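Local coordinates for protein glycoside hydrolase family 43 (Halothermothrix orenii, PDB 4QQS) that hydrolyses glycosidic bonds with alpha-L-arabinofuranosidase activity on a five-bladed beta-propeller scaffold, probably in the breakdown of xylan-type polysaccharides, at residues A[61-66]-A[109-114]; A[120-125]-A[141-146]; A[269-274]-A[287-292]. All blocks are in the same frame, centred on the assembly; numbering follows the deposited sequence.

How the contacts relate
Along the chain the three contacts come in series, 61-66 with 109-114 first, then 120-125 with 141-146, then 269-274 with 287-292. Contact 1, at the surface, joins a loop to strand 111-112, the outermost strand of the four-stranded sheet that starts with strand 72-79, while contacts 2 and 3 are hairpin pairs in two other sheets of the five-bladed propeller. Strand 124-131 of contact 2 follows strand 111-112 in the chain. The centres of contacts 1 and 2 are about 22 Å apart and their nearest atoms about 8 Å, without touching. Contact 3 lies across the chain's centre from both, its centre about 30 Å from contact 1 and 26 Å from contact 2. Contacts 2 and 3 bring side chains up to the predicted catalytic acids, whereas contact 1 lies away from them.

Contact 1. Residues A[61-66]-A[109-114]; sequences YEKNGW and PFKNIK
Asn64, the last residue of a type I turn that starts at Tyr61, carries the tight part of this contact with its amide. CG stands beside its own backbone N (chi1 -68°), and OD1 accepts from Asn112 N at 2.8 Å, the donor above the carbonyl plane. ND2 gives a straighter bond to Phe110 O, 3.0 Å at 175° and in the plane of both groups. These bonds on either side of Lys111, and a further one from ND2 to Asp58 O, fix the rotation of the amide. An alanine here would probably loosen the turn from the 109-114 backbone, since it removes both bonds to 109-114 and the one to Asp58. Pro109 CB lies 4.0 Å from the centroid of the Tyr61 ring, a CH-pi contact over one face. The other side is looser and wet: one water bridges Lys63 O and Asn112 O, another joins Trp66 O to Asn112 ND2. Lys63 NZ turns back to a salt bridge with Glu62 OE2. Asn112 OD1 is bonded to Tyr87 OH. Phe110 points the other way, onto Phe83 and Met85 of strand 82-90 and Leu57 of strand 51-58, while Trp66 rests on Ala89 and on Ala99 of strand 96-103.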
# COMPACT_ATOMS: atom_id res chain seq x y z
N TYR A 61 -0.19 16.05 17.03
CA TYR A 61 1.16 16.48 17.39
C TYR A 61 1.30 17.97 17.09
O TYR A 61 0.78 18.48 16.10
CB TYR A 61 2.18 15.68 16.59
CG TYR A 61 3.64 15.98 16.90
CD1 TYR A 61 4.13 15.90 18.19
CD2 TYR A 61 4.53 16.29 15.87
CE1 TYR A 61 5.45 16.15 18.47
CE2 TYR A 61 5.86 16.54 16.14
CZ TYR A 61 6.31 16.47 17.45
OH TYR A 61 7.63 16.72 17.75
N GLU A 62 2.00 18.69 17.96
CA GLU A 62 2.00 20.14 17.87
C GLU A 62 2.53 20.68 16.55
O GLU A 62 2.09 21.74 16.11
CB GLU A 62 2.74 20.75 19.07
CG GLU A 62 4.20 20.41 19.17
CD GLU A 62 5.13 21.45 18.57
OE1 GLU A 62 4.65 22.43 17.96
OE2 GLU A 62 6.37 21.25 18.70
N LYS A 63 3.41 19.94 15.88
CA LYS A 63 3.95 20.40 14.61
C LYS A 63 3.09 20.04 13.41
O LYS A 63 3.42 20.41 12.30
CB LYS A 63 5.36 19.82 14.39
CG LYS A 63 6.32 20.14 15.51
CD LYS A 63 7.75 19.79 15.14
CE LYS A 63 8.69 19.97 16.33
NZ LYS A 63 8.62 21.33 16.92
N ASN A 64 1.99 19.32 13.62
CA ASN A 64 1.14 18.88 12.51
C ASN A 64 -0.14 19.72 12.49
O ASN A 64 -0.05 20.92 12.33
CB ASN A 64 0.93 17.38 12.58
CG ASN A 64 2.21 16.63 12.30
OD1 ASN A 64 3.10 17.16 11.64
ND2 ASN A 64 2.33 15.42 12.83
N GLY A 65 -1.30 19.11 12.65
CA GLY A 65 -2.56 19.82 12.67
C GLY A 65 -3.39 19.70 11.40
O GLY A 65 -4.55 20.08 11.39
N TRP A 66 -2.82 19.17 10.33
CA TRP A 66 -3.50 19.06 9.05
C TRP A 66 -4.30 17.77 8.96
O TRP A 66 -3.87 16.72 9.42
CB TRP A 66 -2.48 19.13 7.91
CG TRP A 66 -3.15 19.11 6.58
CD1 TRP A 66 -3.70 20.17 5.93
CD2 TRP A 66 -3.39 17.96 5.75
NE1 TRP A 66 -4.25 19.77 4.75
CE2 TRP A 66 -4.09 18.42 4.62
CE3 TRP A 66 -3.08 16.60 5.86
CZ2 TRP A 66 -4.48 17.56 3.60
CZ3 TRP A 66 -3.48 15.75 4.84
CH2 TRP A 66 -4.17 16.24 3.73
N PRO A 109 8.37 11.04 16.23
CA PRO A 109 7.18 11.58 15.56
C PRO A 109 7.48 12.09 14.16
O PRO A 109 8.49 12.76 13.94
CB PRO A 109 6.77 12.73 16.48
CG PRO A 109 8.04 13.18 17.11
CD PRO A 109 8.85 11.93 17.29
N PHE A 110 6.60 11.77 13.23
CA PHE A 110 6.67 12.35 11.90
C PHE A 110 6.03 13.73 11.91
O PHE A 110 4.98 13.95 12.53
CB PHE A 110 5.97 11.43 10.88
CG PHE A 110 6.81 10.25 10.48
CD1 PHE A 110 6.94 9.15 11.31
CD2 PHE A 110 7.48 10.23 9.27
CE1 PHE A 110 7.73 8.07 10.94
CE2 PHE A 110 8.25 9.15 8.90
CZ PHE A 110 8.38 8.08 9.74
N LYS A 111 6.68 14.67 11.23
CA LYS A 111 6.20 16.03 11.12
C LYS A 111 5.93 16.38 9.67
O LYS A 111 6.73 16.07 8.78
CB LYS A 111 7.20 17.02 11.71
CG LYS A 111 8.48 17.18 10.93
CD LYS A 111 9.37 18.24 11.56
CE LYS A 111 10.59 18.49 10.70
NZ LYS A 111 11.45 19.57 11.25
N ASN A 112 4.79 17.01 9.41
CA ASN A 112 4.45 17.40 8.05
C ASN A 112 5.49 18.33 7.47
O ASN A 112 5.94 19.27 8.12
CB ASN A 112 3.09 18.08 8.02
CG ASN A 112 1.96 17.14 8.32
OD1 ASN A 112 2.05 15.94 8.03
ND2 ASN A 112 0.87 17.66 8.88
N ILE A 113 5.86 18.06 6.23
CA ILE A 113 6.71 18.96 5.47
C ILE A 113 5.99 19.60 4.28
O ILE A 113 6.30 20.73 3.95
CB ILE A 113 8.08 18.35 5.11
CG1 ILE A 113 7.95 17.15 4.18
CG2 ILE A 113 8.84 18.01 6.42
CD1 ILE A 113 9.29 16.54 3.79
N LYS A 114 5.02 18.91 3.68
CA LYS A 114 4.14 19.54 2.69
C LYS A 114 2.79 18.82 2.77
O LYS A 114 2.64 17.70 2.30
CB LYS A 114 4.74 19.51 1.28
CG LYS A 114 4.08 20.49 0.33
CD LYS A 114 4.83 20.63 -0.97
CE LYS A 114 4.11 21.51 -1.97
NZ LYS A 114 5.01 21.78 -3.12
O HOH W 1 5.58 20.42 10.62
O HOH W 2 0.61 20.53 9.09
O HOH W 3 -1.32 16.00 10.01

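Contact 2. Residues A[120-125]-A[141-146]; sequences RGLSFI and YVKDCS
Strands 124-131 and 137-143 pair antiparallel here, Ile125 and Val142 exchanging both backbone bonds (Ile125 N to Val142 O 3.1 Å, Val142 N to Ile125 O 2.9 Å), Phe124 and Lys143 forming the next, non-hydrogen-bonded pair, and Asp144 N reaching Ser123 O at 2.9 Å just past the strand ends. Phe124 and Lys143 share one face of this hairpin. The Phe124 ring runs alongside Lys143, CE1 against CG, and lies beside Tyr141 too, CD1 to CD1 at 3.9 Å with the ring planes 69° apart. At the tip of Tyr141, Arg120 arrives on an extended chain and donates from NH1 to OH, 2.9 Å and nearly straight at 172°, with the hydroxyl in the guanidinium plane. Gln161 OE1 binds both Arg120 NH2 and Tyr141 OH, so the three polar ends lock one another. The opposite face carries Ile125 and Val142, which lie side by side, while Ile125 CD1 comes to 3.6 Å from Asp144 OD1. Asp144 opens an Asx turn: OD2 takes Ser146 N from above the carboxylate plane and Ser146 OG on its anti lone pair, at 2.7 Å. A water joins Ser146 OG to Ser123 OG, which is also hydrogen-bonded to Glu147 OE1. The Val142 side chain, about 4 Å from those of Asp126 and Glu195, the predicted pKa modulator and proton donor, presents an apolar surface to both, which may raise their pKa somewhat, while two donors on OD2 would be expected to stabilise the charged form of the buried Asp144 carboxylate.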
# COMPACT_ATOMS: atom_id res chain seq x y z
N ARG A 120 -5.56 19.50 -6.35
CA ARG A 120 -6.20 19.73 -7.65
C ARG A 120 -7.72 19.76 -7.52
O ARG A 120 -8.44 19.54 -8.50
CB ARG A 120 -5.75 18.66 -8.65
CG ARG A 120 -4.27 18.62 -8.84
CD ARG A 120 -3.82 17.38 -9.58
NE ARG A 120 -2.36 17.31 -9.57
CZ ARG A 120 -1.67 16.20 -9.83
NH1 ARG A 120 -2.30 15.07 -10.16
NH2 ARG A 120 -0.35 16.21 -9.75
N GLY A 121 -8.23 20.02 -6.32
CA GLY A 121 -9.66 20.13 -6.12
C GLY A 121 -10.40 18.81 -6.26
O GLY A 121 -11.60 18.80 -6.51
N LEU A 122 -9.69 17.71 -6.09
CA LEU A 122 -10.26 16.37 -6.19
C LEU A 122 -9.66 15.49 -5.09
O LEU A 122 -8.86 15.96 -4.28
CB LEU A 122 -10.00 15.78 -7.58
CG LEU A 122 -10.71 16.48 -8.73
CD1 LEU A 122 -10.19 15.97 -10.06
CD2 LEU A 122 -12.21 16.28 -8.62
N SER A 123 -10.08 14.23 -5.05
CA SER A 123 -9.62 13.31 -4.02
C SER A 123 -8.54 12.36 -4.52
O SER A 123 -8.70 11.70 -5.56
CB SER A 123 -10.80 12.52 -3.46
OG SER A 123 -11.58 13.33 -2.59
N PHE A 124 -7.45 12.29 -3.76
CA PHE A 124 -6.30 11.46 -4.07
C PHE A 124 -5.89 10.70 -2.82
O PHE A 124 -5.88 11.28 -1.72
CB PHE A 124 -5.12 12.31 -4.56
CG PHE A 124 -5.45 13.11 -5.77
CD1 PHE A 124 -5.30 12.56 -7.03
CD2 PHE A 124 -5.94 14.40 -5.67
CE1 PHE A 124 -5.63 13.28 -8.16
CE2 PHE A 124 -6.26 15.13 -6.80
CZ PHE A 124 -6.11 14.57 -8.04
N ILE A 125 -5.55 9.43 -3.00
CA ILE A 125 -5.15 8.56 -1.90
C ILE A 125 -4.08 7.57 -2.35
O ILE A 125 -3.70 7.53 -3.53
CB ILE A 125 -6.36 7.75 -1.33
CG1 ILE A 125 -6.86 6.69 -2.31
CG2 ILE A 125 -7.50 8.68 -0.90
CD1 ILE A 125 -7.84 5.71 -1.71
N TYR A 141 -0.13 7.05 -7.39
CA TYR A 141 -1.21 7.46 -6.51
C TYR A 141 -2.55 7.24 -7.19
O TYR A 141 -2.62 7.03 -8.40
CB TYR A 141 -1.04 8.93 -6.11
CG TYR A 141 -0.98 9.89 -7.27
CD1 TYR A 141 -2.12 10.49 -7.76
CD2 TYR A 141 0.23 10.20 -7.88
CE1 TYR A 141 -2.06 11.38 -8.82
CE2 TYR A 141 0.29 11.09 -8.95
CZ TYR A 141 -0.85 11.68 -9.41
OH TYR A 141 -0.84 12.56 -10.48
N VAL A 142 -3.61 7.30 -6.40
CA VAL A 142 -4.95 7.01 -6.87
C VAL A 142 -5.77 8.29 -6.97
O VAL A 142 -5.86 9.06 -6.02
CB VAL A 142 -5.65 6.02 -5.93
CG1 VAL A 142 -7.11 5.84 -6.31
CG2 VAL A 142 -4.92 4.68 -5.95
N LYS A 143 -6.37 8.49 -8.14
CA LYS A 143 -7.42 9.48 -8.35
C LYS A 143 -8.72 8.76 -7.99
O LYS A 143 -9.17 7.89 -8.70
CB LYS A 143 -7.40 9.95 -9.81
CG LYS A 143 -8.30 11.15 -10.11
CD LYS A 143 -8.17 11.57 -11.58
CE LYS A 143 -8.83 12.91 -11.83
NZ LYS A 143 -8.93 13.28 -13.25
N ASP A 144 -9.22 9.08 -6.79
CA ASP A 144 -10.21 8.25 -6.12
C ASP A 144 -11.61 8.34 -6.72
O ASP A 144 -12.09 9.42 -7.08
CB ASP A 144 -10.25 8.65 -4.64
CG ASP A 144 -11.14 7.74 -3.82
OD1 ASP A 144 -10.75 6.58 -3.58
OD2 ASP A 144 -12.23 8.20 -3.41
N CYS A 145 -12.26 7.19 -6.79
CA CYS A 145 -13.63 7.05 -7.29
C CYS A 145 -14.64 8.01 -6.69
O CYS A 145 -15.61 8.34 -7.38
CB CYS A 145 -14.10 5.61 -7.07
SG CYS A 145 -14.11 5.09 -5.36
N SER A 146 -14.44 8.47 -5.46
CA SER A 146 -15.40 9.36 -4.82
C SER A 146 -15.68 10.58 -5.67
O SER A 146 -16.80 11.06 -5.65
CB SER A 146 -14.90 9.79 -3.43
OG SER A 146 -13.65 10.44 -3.49
O HOH W 4 -10.93 12.05 -7.12
O HOH W 5 -13.83 12.27 -1.22

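Contact 3. Residues A[269-274]-A[287-292]; sequences FVVYHT and VNIDRL
Two hydrogen-bonded pairs, Val270 with Asp290 and Tyr272 with Asn288, join the backbones through two bonds each, Val270 N to Asp290 O being the shortest at 2.8 Å. CA-H...O contacts, such as Ile289 CA to Val270 O, fill the steps between. Side-chain hydrogen bonds extend the pattern. Tyr272 OH donates to Asp290 OD2 at 2.6 Å, the carboxylate oxygen sitting at the ring's edge, while Asp290 OD1 is held by Thr305 and Tyr5. Asn288 ND2 spends one hydrogen on Thr274 OG1 (3.0 Å) and the other on Tyr272 O (3.3 Å), so that Tyr272 O accepts twice from one residue. The segments 269-274 and 287-292, their directions 149° apart, belong to the middle two strands of a four-stranded antiparallel sheet, a blade of the five-bladed propeller. Among aromatic contacts, Asn288 CB lies over one face of Tyr272, 3.6 Å from the ring centroid (CH-pi). Phe269 CZ stands above the centre of the Arg291 guanidinium, the two planes 64° apart; Arg291 NE makes a salt bridge with Glu267. Apolar packing takes the face of Val271, Ile289 and Val287, where Val271 CG2 meets Ile289 CG2 at 4.1 Å. His273, on that same face, has NE2 in a weak hydrogen bond to Asp17 OD2, the predicted proton acceptor.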
# COMPACT_ATOMS: atom_id res chain seq x y z
N PHE A 269 8.61 -11.29 0.90
CA PHE A 269 7.28 -11.49 1.46
C PHE A 269 6.36 -10.37 1.00
O PHE A 269 6.71 -9.19 1.04
CB PHE A 269 7.31 -11.52 2.99
CG PHE A 269 7.70 -12.86 3.54
CD1 PHE A 269 9.04 -13.24 3.60
CD2 PHE A 269 6.74 -13.76 3.93
CE1 PHE A 269 9.40 -14.49 4.05
CE2 PHE A 269 7.10 -15.02 4.37
CZ PHE A 269 8.42 -15.38 4.43
N VAL A 270 5.15 -10.77 0.61
CA VAL A 270 4.05 -9.84 0.47
C VAL A 270 3.37 -9.71 1.84
O VAL A 270 3.19 -10.69 2.56
CB VAL A 270 3.04 -10.32 -0.62
CG1 VAL A 270 2.47 -11.72 -0.34
CG2 VAL A 270 1.93 -9.33 -0.80
N VAL A 271 3.05 -8.47 2.20
CA VAL A 271 2.37 -8.14 3.44
C VAL A 271 1.03 -7.56 3.02
O VAL A 271 0.99 -6.59 2.28
CB VAL A 271 3.16 -7.13 4.28
CG1 VAL A 271 2.43 -6.89 5.59
CG2 VAL A 271 4.60 -7.61 4.53
N TYR A 272 -0.07 -8.16 3.46
CA TYR A 272 -1.39 -7.83 2.94
C TYR A 272 -2.43 -7.97 4.03
O TYR A 272 -2.22 -8.67 5.02
CB TYR A 272 -1.73 -8.72 1.73
CG TYR A 272 -1.79 -10.20 2.05
CD1 TYR A 272 -0.64 -10.97 2.12
CD2 TYR A 272 -3.01 -10.81 2.29
CE1 TYR A 272 -0.70 -12.33 2.43
CE2 TYR A 272 -3.08 -12.18 2.58
CZ TYR A 272 -1.93 -12.93 2.66
OH TYR A 272 -2.05 -14.27 2.97
N HIS A 273 -3.56 -7.30 3.85
CA HIS A 273 -4.65 -7.45 4.79
C HIS A 273 -5.70 -8.43 4.29
O HIS A 273 -5.79 -8.70 3.11
CB HIS A 273 -5.27 -6.12 5.20
CG HIS A 273 -5.99 -5.37 4.12
ND1 HIS A 273 -6.98 -5.85 3.29
CD2 HIS A 273 -5.85 -4.07 3.85
CE1 HIS A 273 -7.39 -4.84 2.53
NE2 HIS A 273 -6.73 -3.75 2.86
N THR A 274 -6.46 -8.97 5.24
CA THR A 274 -7.68 -9.73 4.95
C THR A 274 -8.75 -9.30 5.96
O THR A 274 -8.44 -8.69 6.98
CB THR A 274 -7.47 -11.25 5.08
OG1 THR A 274 -6.95 -11.54 6.38
CG2 THR A 274 -6.51 -11.77 4.02
N VAL A 287 -3.50 -8.26 9.53
CA VAL A 287 -2.24 -8.33 8.82
C VAL A 287 -1.82 -9.78 8.56
O VAL A 287 -1.93 -10.64 9.44
CB VAL A 287 -1.15 -7.61 9.64
CG1 VAL A 287 0.20 -7.70 8.95
CG2 VAL A 287 -1.51 -6.15 9.87
N ASN A 288 -1.28 -10.02 7.36
CA ASN A 288 -0.82 -11.33 6.91
C ASN A 288 0.46 -11.18 6.13
O ASN A 288 0.71 -10.12 5.53
CB ASN A 288 -1.84 -11.99 5.99
CG ASN A 288 -3.21 -12.06 6.59
OD1 ASN A 288 -3.55 -13.01 7.29
ND2 ASN A 288 -3.99 -11.03 6.39
N ILE A 289 1.25 -12.24 6.09
CA ILE A 289 2.42 -12.30 5.22
C ILE A 289 2.41 -13.60 4.43
O ILE A 289 1.86 -14.62 4.88
CB ILE A 289 3.75 -12.17 6.00
CG1 ILE A 289 4.02 -13.40 6.87
CG2 ILE A 289 3.76 -10.87 6.81
CD1 ILE A 289 5.34 -13.32 7.61
N ASP A 290 3.02 -13.60 3.25
CA ASP A 290 3.25 -14.84 2.53
C ASP A 290 4.39 -14.65 1.53
O ASP A 290 4.75 -13.53 1.18
CB ASP A 290 1.97 -15.36 1.83
CG ASP A 290 1.11 -16.26 2.72
OD1 ASP A 290 1.65 -17.18 3.36
OD2 ASP A 290 -0.14 -16.07 2.71
N ARG A 291 4.96 -15.76 1.09
CA ARG A 291 6.10 -15.73 0.19
C ARG A 291 5.72 -15.27 -1.21
O ARG A 291 4.72 -15.71 -1.75
CB ARG A 291 6.77 -17.10 0.15
CG ARG A 291 7.53 -17.38 1.44
CD ARG A 291 8.19 -18.78 1.47
NE ARG A 291 9.18 -18.80 2.55
CZ ARG A 291 8.92 -19.04 3.84
NH1 ARG A 291 7.73 -19.44 4.25
NH2 ARG A 291 9.90 -18.90 4.72
N LEU A 292 6.56 -14.39 -1.75
CA LEU A 292 6.40 -13.78 -3.06
C LEU A 292 7.64 -14.13 -3.87
O LEU A 292 8.75 -14.03 -3.35
CB LEU A 292 6.32 -12.26 -2.88
CG LEU A 292 6.08 -11.43 -4.12
CD1 LEU A 292 4.65 -11.61 -4.60
CD2 LEU A 292 6.34 -9.97 -3.83